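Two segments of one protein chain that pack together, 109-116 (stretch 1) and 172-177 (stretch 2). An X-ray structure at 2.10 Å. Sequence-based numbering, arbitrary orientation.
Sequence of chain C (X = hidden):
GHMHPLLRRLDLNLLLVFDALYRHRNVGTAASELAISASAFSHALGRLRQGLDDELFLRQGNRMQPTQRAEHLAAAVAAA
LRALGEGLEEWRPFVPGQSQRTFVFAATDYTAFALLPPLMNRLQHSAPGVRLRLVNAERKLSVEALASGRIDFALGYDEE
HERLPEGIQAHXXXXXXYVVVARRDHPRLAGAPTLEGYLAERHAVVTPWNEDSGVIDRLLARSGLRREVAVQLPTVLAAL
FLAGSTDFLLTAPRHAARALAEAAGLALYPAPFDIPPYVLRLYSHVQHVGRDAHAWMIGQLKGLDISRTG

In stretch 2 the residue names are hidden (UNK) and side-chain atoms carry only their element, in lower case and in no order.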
# COMPACT_ATOMS: atom_id res chain seq x y z
N ASP C 109 -21.05 -10.81 -7.24
CA ASP C 109 -21.69 -11.71 -8.17
C ASP C 109 -23.19 -11.36 -8.28
O ASP C 109 -23.73 -11.36 -9.35
CB ASP C 109 -21.42 -13.18 -7.83
CG ASP C 109 -22.44 -13.77 -6.89
OD1 ASP C 109 -22.77 -13.07 -5.89
OD2 ASP C 109 -22.94 -14.87 -7.19
N TYR C 110 -23.85 -11.00 -7.20
CA TYR C 110 -25.28 -10.70 -7.32
C TYR C 110 -25.56 -9.49 -8.19
O TYR C 110 -26.43 -9.53 -9.02
CB TYR C 110 -26.01 -10.60 -5.97
CG TYR C 110 -27.43 -10.22 -6.19
CD1 TYR C 110 -28.23 -11.00 -6.97
CD2 TYR C 110 -27.98 -9.08 -5.62
CE1 TYR C 110 -29.56 -10.69 -7.23
CE2 TYR C 110 -29.32 -8.76 -5.87
CZ TYR C 110 -30.08 -9.56 -6.71
OH TYR C 110 -31.40 -9.25 -7.05
N THR C 111 -24.84 -8.40 -8.01
CA THR C 111 -25.14 -7.17 -8.71
C THR C 111 -24.66 -7.29 -10.17
O THR C 111 -25.25 -6.73 -11.08
CB THR C 111 -24.56 -5.90 -7.97
OG1 THR C 111 -23.16 -6.06 -7.72
CG2 THR C 111 -25.31 -5.59 -6.63
N ALA C 112 -23.59 -8.01 -10.41
CA ALA C 112 -23.19 -8.31 -11.80
C ALA C 112 -24.31 -9.09 -12.52
O ALA C 112 -24.71 -8.76 -13.65
CB ALA C 112 -21.85 -9.09 -11.81
N PHE C 113 -24.83 -10.10 -11.82
CA PHE C 113 -25.95 -10.85 -12.34
C PHE C 113 -27.18 -10.01 -12.62
O PHE C 113 -27.86 -10.24 -13.65
CB PHE C 113 -26.30 -12.02 -11.37
CG PHE C 113 -27.73 -12.53 -11.51
CD1 PHE C 113 -28.07 -13.49 -12.46
CD2 PHE C 113 -28.74 -12.03 -10.71
CE1 PHE C 113 -29.40 -13.95 -12.54
CE2 PHE C 113 -30.03 -12.45 -10.82
CZ PHE C 113 -30.37 -13.44 -11.73
N ALA C 114 -27.51 -9.08 -11.71
CA ALA C 114 -28.77 -8.32 -11.83
C ALA C 114 -28.69 -7.22 -12.95
O ALA C 114 -29.64 -7.03 -13.73
CB ALA C 114 -29.24 -7.75 -10.46
N LEU C 115 -27.54 -6.57 -13.02
CA LEU C 115 -27.29 -5.48 -13.94
C LEU C 115 -26.82 -5.89 -15.33
O LEU C 115 -27.34 -5.41 -16.30
CB LEU C 115 -26.24 -4.58 -13.36
CG LEU C 115 -26.10 -3.07 -13.79
CD1 LEU C 115 -24.68 -2.65 -14.08
CD2 LEU C 115 -27.19 -2.36 -14.61
N LEU C 116 -25.83 -6.75 -15.44
CA LEU C 116 -25.19 -6.93 -16.75
C LEU C 116 -26.07 -7.49 -17.88
O LEU C 116 -25.93 -7.03 -19.02
CB LEU C 116 -23.90 -7.76 -16.63
CG LEU C 116 -22.69 -7.08 -15.95
CD1 LEU C 116 -21.38 -7.93 -16.12
CD2 LEU C 116 -22.47 -5.74 -16.49
N UNK C 172 -30.98 4.83 -7.47
CA UNK C 172 -31.65 3.54 -7.37
C UNK C 172 -31.93 2.92 -8.72
O UNK C 172 -32.35 3.63 -9.66
o UNK C 172 -31.52 3.98 -4.65
o UNK C 172 -33.53 4.87 -4.63
c UNK C 172 -32.63 4.21 -5.18
c UNK C 172 -32.92 3.69 -6.56
N UNK C 173 -31.67 1.62 -8.85
CA UNK C 173 -32.02 0.93 -10.12
C UNK C 173 -32.90 -0.35 -10.10
O UNK C 173 -33.38 -0.81 -11.15
c UNK C 173 -28.73 0.51 -9.55
c UNK C 173 -29.34 -1.40 -10.60
c UNK C 173 -30.79 0.78 -11.02
c UNK C 173 -27.58 -2.97 -9.78
c UNK C 173 -29.34 -3.73 -11.29
c UNK C 173 -29.66 0.01 -10.41
n UNK C 173 -27.86 -0.50 -9.18
c UNK C 173 -29.93 -2.45 -11.33
c UNK C 173 -28.18 -3.98 -10.50
c UNK C 173 -28.19 -1.66 -9.84
N UNK C 174 -33.11 -0.92 -8.91
CA UNK C 174 -33.90 -2.15 -8.78
C UNK C 174 -34.38 -2.35 -7.36
O UNK C 174 -33.56 -2.46 -6.43
c UNK C 174 -33.79 -4.66 -9.21
c UNK C 174 -34.96 -4.78 -9.97
c UNK C 174 -33.99 -7.00 -8.61
c UNK C 174 -35.67 -6.01 -10.03
c UNK C 174 -33.03 -3.36 -9.15
c UNK C 174 -33.32 -5.78 -8.53
c UNK C 174 -35.18 -7.13 -9.36
N UNK C 175 -35.70 -2.38 -7.18
CA UNK C 175 -36.28 -2.79 -5.87
C UNK C 175 -36.63 -4.29 -5.91
O UNK C 175 -37.20 -4.74 -6.87
c UNK C 175 -37.57 -1.91 -5.54
N UNK C 176 -36.25 -5.05 -4.90
CA UNK C 176 -36.61 -6.49 -4.81
C UNK C 176 -36.77 -6.87 -3.32
O UNK C 176 -36.59 -6.04 -2.43
o UNK C 176 -37.02 -9.20 -6.11
c UNK C 176 -35.87 -8.82 -5.76
o UNK C 176 -34.92 -9.61 -5.72
c UNK C 176 -35.49 -7.34 -5.48
N UNK C 177 -37.10 -8.13 -3.06
CA UNK C 177 -37.15 -8.63 -1.69
C UNK C 177 -36.33 -9.92 -1.52
O UNK C 177 -35.92 -10.57 -2.52
c UNK C 177 -40.88 -9.80 -1.85
c UNK C 177 -39.40 -9.74 -2.27
n UNK C 177 -42.18 -10.29 -4.40
c UNK C 177 -38.61 -8.84 -1.30
n UNK C 177 -41.51 -11.07 -2.29
c UNK C 177 -42.11 -11.26 -3.47
n UNK C 177 -42.63 -12.46 -3.74

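Position 172 carries four side-chain atoms, two carbons and two oxygens, with both oxygens on the second carbon. A carboxylate one carbon removed from CB would be longer; here the branch comes directly after CB, which identifies Asp172. Its side chain is out of reach of stretch 1 and takes no part in the contact.

Position 173 has ten side-chain atoms, nine carbons and one nitrogen. One carbon leads into a five-membered ring that holds the nitrogen and is fused to a six-membered ring, an indole, so the residue is Trp173. Its CA-to-CB bond points toward the helix, and with chi1 at 59° (p) the ring system reaches the helix backbone and side chains. The distances from CH2, on the six-membered ring, are 3.5 Å to Leu115 CB, 3.9 Å to Ala114 CB and 4.1 Å to Thr111 O. Leu115 CG lies over one face, 4.2 Å from the centroid of the six-membered ring and 19° off its normal, which is CH-pi geometry. Thr111 O already accepts the helical bond from Leu115 N at 3.0 Å, and it meets a ring carbon here.

Position 174 shows seven carbons, one followed by a ring of six, with no heteroatom on the ring. That excludes tyrosine and gives Phe174. Chi1 is -173° (t). Tyr110 OH approaches the ring at its edge, near the ring plane, 3.8 Å from Phe174 CE2.

Position 175 has a single side-chain carbon, hence Ala175. It is exposed, and its CB lies 9.7 Å from Tyr110 OH.

Position 176 repeats the pattern of two carbons with two oxygens on the second: Asp176. Its CA-to-CB bond points toward the helix. The separation of Tyr110 OH from Asp176 OD2 is 3.8 Å, too long for a hydrogen bond; both atoms are hydrogen-bonded elsewhere in the structure.

Position 177 has three carbons, a nitrogen, then a carbon bearing two more nitrogens. This guanidinium identifies Arg177, whose side chain makes no contact with stretch 1.

The contact is thus carried by packing, with no hydrogen bond between the stretches. The helix and strand axes run at 105° and approach to 10.2 Å, a gap bridged by side chains. Of the 244 Å² buried in total, Trp173 contributes 95 Å², the largest share, resting on Leu115 and Ala114. Tyr110, whose side chain starts sideways but ends nearer the strand, adds a second patch beside Phe174 and Asp176.

Stretch 2 172-177: DWFADR
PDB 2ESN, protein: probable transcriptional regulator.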